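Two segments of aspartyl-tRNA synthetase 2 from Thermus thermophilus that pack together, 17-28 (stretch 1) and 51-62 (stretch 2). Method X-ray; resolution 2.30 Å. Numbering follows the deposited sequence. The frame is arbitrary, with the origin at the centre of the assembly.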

# COMPACT_ATOMS: atom_id res chain seq x y z
N GLU B 17 6.30 -32.58 -0.61
CA GLU B 17 5.21 -32.37 0.33
C GLU B 17 4.35 -31.24 -0.20
O GLU B 17 4.87 -30.20 -0.59
N LEU B 18 3.04 -31.45 -0.26
CA LEU B 18 2.13 -30.42 -0.76
C LEU B 18 1.19 -29.97 0.36
O LEU B 18 0.90 -30.73 1.28
N LEU B 19 0.76 -28.71 0.29
CA LEU B 19 -0.20 -28.16 1.25
C LEU B 19 -1.21 -27.45 0.38
O LEU B 19 -0.83 -26.72 -0.54
N GLY B 20 -2.50 -27.67 0.63
CA GLY B 20 -3.52 -27.02 -0.18
C GLY B 20 -4.93 -27.45 0.19
O GLY B 20 -5.15 -27.93 1.30
N PHE B 21 -5.87 -27.28 -0.72
CA PHE B 21 -7.26 -27.66 -0.48
C PHE B 21 -7.75 -28.64 -1.53
O PHE B 21 -7.38 -28.55 -2.70
N LEU B 22 -8.60 -29.57 -1.11
CA LEU B 22 -9.15 -30.55 -2.04
C LEU B 22 -10.12 -29.89 -3.04
O LEU B 22 -11.26 -29.60 -2.70
N HIS B 23 -9.65 -29.66 -4.26
CA HIS B 23 -10.48 -29.03 -5.29
C HIS B 23 -11.64 -29.98 -5.63
O HIS B 23 -12.79 -29.55 -5.65
N TRP B 24 -11.33 -31.24 -5.93
CA TRP B 24 -12.35 -32.26 -6.19
C TRP B 24 -11.76 -33.65 -5.98
O TRP B 24 -10.54 -33.81 -5.79
N ARG B 25 -12.63 -34.64 -6.00
CA ARG B 25 -12.23 -36.02 -5.79
C ARG B 25 -13.05 -36.94 -6.70
O ARG B 25 -14.16 -36.62 -7.11
N ARG B 26 -12.46 -38.09 -7.01
CA ARG B 26 -13.09 -39.12 -7.83
C ARG B 26 -12.65 -40.35 -7.06
O ARG B 26 -11.48 -40.73 -7.11
N ASP B 27 -13.59 -40.94 -6.34
CA ASP B 27 -13.35 -42.11 -5.49
C ASP B 27 -13.63 -43.42 -6.23
O ASP B 27 -14.78 -43.77 -6.45
N LEU B 28 -12.58 -44.15 -6.62
CA LEU B 28 -12.80 -45.41 -7.31
C LEU B 28 -12.31 -46.59 -6.48
O LEU B 28 -11.82 -47.57 -7.02
N LYS B 51 -10.50 -42.99 3.41
CA LYS B 51 -11.84 -42.50 3.67
C LYS B 51 -11.67 -41.02 3.33
O LYS B 51 -11.22 -40.23 4.16
N LEU B 52 -12.01 -40.67 2.10
CA LEU B 52 -11.86 -39.31 1.61
C LEU B 52 -12.74 -38.26 2.29
O LEU B 52 -13.92 -38.49 2.56
N PRO B 53 -12.16 -37.09 2.59
CA PRO B 53 -12.88 -35.99 3.23
C PRO B 53 -13.63 -35.23 2.14
O PRO B 53 -13.44 -35.52 0.96
N LEU B 54 -14.47 -34.26 2.51
CA LEU B 54 -15.23 -33.50 1.53
C LEU B 54 -14.37 -32.48 0.78
O LEU B 54 -13.26 -32.16 1.19
N PRO B 55 -14.89 -31.98 -0.36
CA PRO B 55 -14.14 -30.98 -1.14
C PRO B 55 -13.94 -29.74 -0.26
O PRO B 55 -14.76 -29.46 0.62
N GLU B 56 -12.86 -29.02 -0.53
CA GLU B 56 -12.47 -27.82 0.20
C GLU B 56 -11.87 -28.10 1.57
O GLU B 56 -11.74 -27.20 2.40
N SER B 57 -11.50 -29.35 1.82
CA SER B 57 -10.85 -29.68 3.09
C SER B 57 -9.40 -29.27 2.90
O SER B 57 -8.87 -29.34 1.78
N ALA B 58 -8.75 -28.82 3.97
CA ALA B 58 -7.35 -28.42 3.89
C ALA B 58 -6.55 -29.71 4.06
O ALA B 58 -6.80 -30.48 4.98
N LEU B 59 -5.58 -29.92 3.18
CA LEU B 59 -4.77 -31.14 3.23
C LEU B 59 -3.27 -30.96 3.14
O LEU B 59 -2.74 -29.93 2.71
N ARG B 60 -2.58 -32.02 3.54
CA ARG B 60 -1.15 -32.08 3.43
C ARG B 60 -0.94 -33.40 2.69
O ARG B 60 -1.56 -34.41 3.04
N VAL B 61 -0.13 -33.38 1.63
CA VAL B 61 0.14 -34.58 0.86
C VAL B 61 1.63 -34.82 0.66
O VAL B 61 2.38 -33.91 0.27
N ARG B 62 2.06 -36.04 0.95
CA ARG B 62 3.46 -36.43 0.77
C ARG B 62 3.47 -37.51 -0.31
O ARG B 62 2.75 -38.50 -0.22

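Residues 17-21 pair antiparallel with 58-62, so side chains alternate between the two faces of the sheet. On one face, Glu-17 (t, t) extends until OE2 lies 3.0 Å from NE of Arg-60; the arginine, t through chi3, brings its guanidinium edge to the carboxylate. This is a salt bridge, although its hydrogen bonds are weak in angle. Beside it, Leu-19 (m, t) lays CD2 3.7 Å from CB of Arg-60, and Phe-21 (m, chi2 83°) sets CE2 4.0 Å from CB of the small Ala-58. The other face is apolar: CB of Leu-18 (m, t) lies 4.2 Å from CB of Val-61 (t), while Gly-20 offers no side chain opposite Leu-59. Leu-59 (m, t) instead reaches Leu-22, its CD1 4.0 Å from CB.

Beyond the paired segment, Leu-22, Arg-25 and Asp-27 point toward the loop, while His-23, Trp-24 and Arg-26 point away. Leu-22 (t, p) puts CD2 4.1 Å from CG of Pro-53. Arg-25 leaves its backbone at chi1 p, then runs extended, so that NH1 makes a weak hydrogen bond to O of Pro-53 (2.8 Å) and one guanidinium face covers CD of Pro-55. Two waters bridge the stretches: one donates to His-23 O and Glu-56 OE2, another donates to Asp-27 OD2 and accepts from Leu-52 N.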

# COMPACT_ATOMS: atom_id res chain seq x y z
CB GLU B 17 5.75 -32.00 1.71
CG GLU B 17 4.68 -32.03 2.79
CD GLU B 17 5.22 -31.81 4.19
OE1 GLU B 17 5.39 -30.63 4.58
OE2 GLU B 17 5.49 -32.82 4.88
CB LEU B 18 1.29 -30.98 -1.92
CG LEU B 18 2.02 -31.58 -3.14
CD1 LEU B 18 1.09 -32.48 -3.90
CD2 LEU B 18 2.54 -30.46 -4.03
CB LEU B 19 0.46 -27.16 2.21
CG LEU B 19 1.54 -27.74 3.15
CD1 LEU B 19 2.18 -26.61 3.97
CD2 LEU B 19 0.92 -28.79 4.06
CB PHE B 21 -8.19 -26.44 -0.53
CG PHE B 21 -7.82 -25.37 0.46
CD1 PHE B 21 -6.84 -24.43 0.16
CD2 PHE B 21 -8.45 -25.31 1.70
CE1 PHE B 21 -6.50 -23.45 1.07
CE2 PHE B 21 -8.11 -24.33 2.62
CZ PHE B 21 -7.13 -23.40 2.31
CB LEU B 22 -9.86 -31.65 -1.24
CG LEU B 22 -10.46 -32.85 -1.98
CD1 LEU B 22 -9.39 -33.58 -2.80
CD2 LEU B 22 -11.07 -33.79 -0.94
CB HIS B 23 -9.63 -28.74 -6.53
CG HIS B 23 -10.19 -27.65 -7.40
ND1 HIS B 23 -10.22 -26.33 -7.02
CD2 HIS B 23 -10.76 -27.70 -8.63
CE1 HIS B 23 -10.79 -25.61 -7.97
NE2 HIS B 23 -11.13 -26.42 -8.96
CB TRP B 24 -13.00 -32.17 -7.59
CG TRP B 24 -12.10 -32.22 -8.78
CD1 TRP B 24 -11.85 -31.20 -9.65
CD2 TRP B 24 -11.32 -33.34 -9.24
NE1 TRP B 24 -10.97 -31.60 -10.62
CE2 TRP B 24 -10.63 -32.90 -10.40
CE3 TRP B 24 -11.14 -34.65 -8.80
CZ2 TRP B 24 -9.76 -33.74 -11.11
CZ3 TRP B 24 -10.28 -35.48 -9.51
CH2 TRP B 24 -9.60 -35.03 -10.65
CB ARG B 25 -12.47 -36.39 -4.31
CG ARG B 25 -13.94 -36.20 -3.88
CD ARG B 25 -14.22 -36.44 -2.39
NE ARG B 25 -15.67 -36.47 -2.16
CZ ARG B 25 -16.27 -36.81 -1.02
NH1 ARG B 25 -15.56 -37.16 0.04
NH2 ARG B 25 -17.60 -36.81 -0.96
CB ARG B 26 -12.50 -39.15 -9.22
CG ARG B 26 -12.42 -37.79 -9.86
CD ARG B 26 -13.69 -37.46 -10.59
NE ARG B 26 -13.61 -36.16 -11.26
CZ ARG B 26 -13.92 -35.00 -10.68
NH1 ARG B 26 -14.32 -34.97 -9.42
NH2 ARG B 26 -13.85 -33.88 -11.38
CB ASP B 27 -14.27 -42.03 -4.27
CG ASP B 27 -13.87 -42.97 -3.16
OD1 ASP B 27 -13.28 -44.05 -3.43
OD2 ASP B 27 -14.18 -42.64 -1.98
CB LEU B 28 -12.10 -45.40 -8.67
CG LEU B 28 -12.48 -44.29 -9.64
CD1 LEU B 28 -11.62 -44.40 -10.88
CD2 LEU B 28 -13.95 -44.36 -9.99
CB LYS B 51 -12.18 -42.69 5.15
CG LYS B 51 -12.13 -44.14 5.59
CD LYS B 51 -12.60 -44.31 7.03
CE LYS B 51 -12.61 -45.77 7.43
NZ LYS B 51 -13.24 -45.93 8.76
CB LEU B 52 -12.10 -39.28 0.10
CG LEU B 52 -11.11 -40.10 -0.75
CD1 LEU B 52 -11.53 -40.09 -2.21
CD2 LEU B 52 -9.69 -39.52 -0.59
CB PRO B 53 -11.76 -35.16 3.85
CG PRO B 53 -10.68 -35.27 2.82
CD PRO B 53 -10.73 -36.74 2.41
CB LEU B 54 -16.40 -32.76 2.21
CG LEU B 54 -17.61 -33.58 2.68
CD1 LEU B 54 -18.58 -32.72 3.53
CD2 LEU B 54 -18.33 -34.14 1.45
CB PRO B 55 -15.07 -30.71 -2.33
CG PRO B 55 -15.76 -32.02 -2.52
CD PRO B 55 -16.06 -32.47 -1.11
CB GLU B 56 -13.64 -26.82 0.31
CG GLU B 56 -13.96 -26.06 -0.98
CD GLU B 56 -12.71 -25.51 -1.69
OE1 GLU B 56 -11.84 -24.90 -1.01
OE2 GLU B 56 -12.59 -25.69 -2.92
CB SER B 57 -10.92 -31.19 3.38
OG SER B 57 -12.18 -31.56 3.92
CB ALA B 58 -7.01 -27.42 4.98
CB LEU B 59 -5.15 -32.05 2.05
CG LEU B 59 -6.58 -32.39 1.69
CD1 LEU B 59 -6.53 -33.20 0.41
CD2 LEU B 59 -7.25 -33.17 2.81
CB ARG B 60 -0.49 -32.14 4.81
CG ARG B 60 0.98 -32.47 4.76
CD ARG B 60 1.63 -32.27 6.11
NE ARG B 60 2.84 -33.07 6.19
CZ ARG B 60 2.86 -34.38 6.38
NH1 ARG B 60 1.72 -35.06 6.52
NH2 ARG B 60 4.01 -35.04 6.39
CB VAL B 61 -0.49 -34.55 -0.56
CG1 VAL B 61 -0.00 -35.76 -1.37
CG2 VAL B 61 -2.03 -34.54 -0.48
CB ARG B 62 4.02 -36.99 2.08
CG ARG B 62 5.41 -37.61 1.95
CD ARG B 62 5.99 -38.00 3.31
NE ARG B 62 5.23 -39.06 3.99
CZ ARG B 62 5.42 -40.37 3.81
NH1 ARG B 62 6.36 -40.80 2.97
NH2 ARG B 62 4.69 -41.24 4.48
O HOH W 1 -13.98 -27.46 -4.40
O HOH W 2 -13.74 -42.74 0.56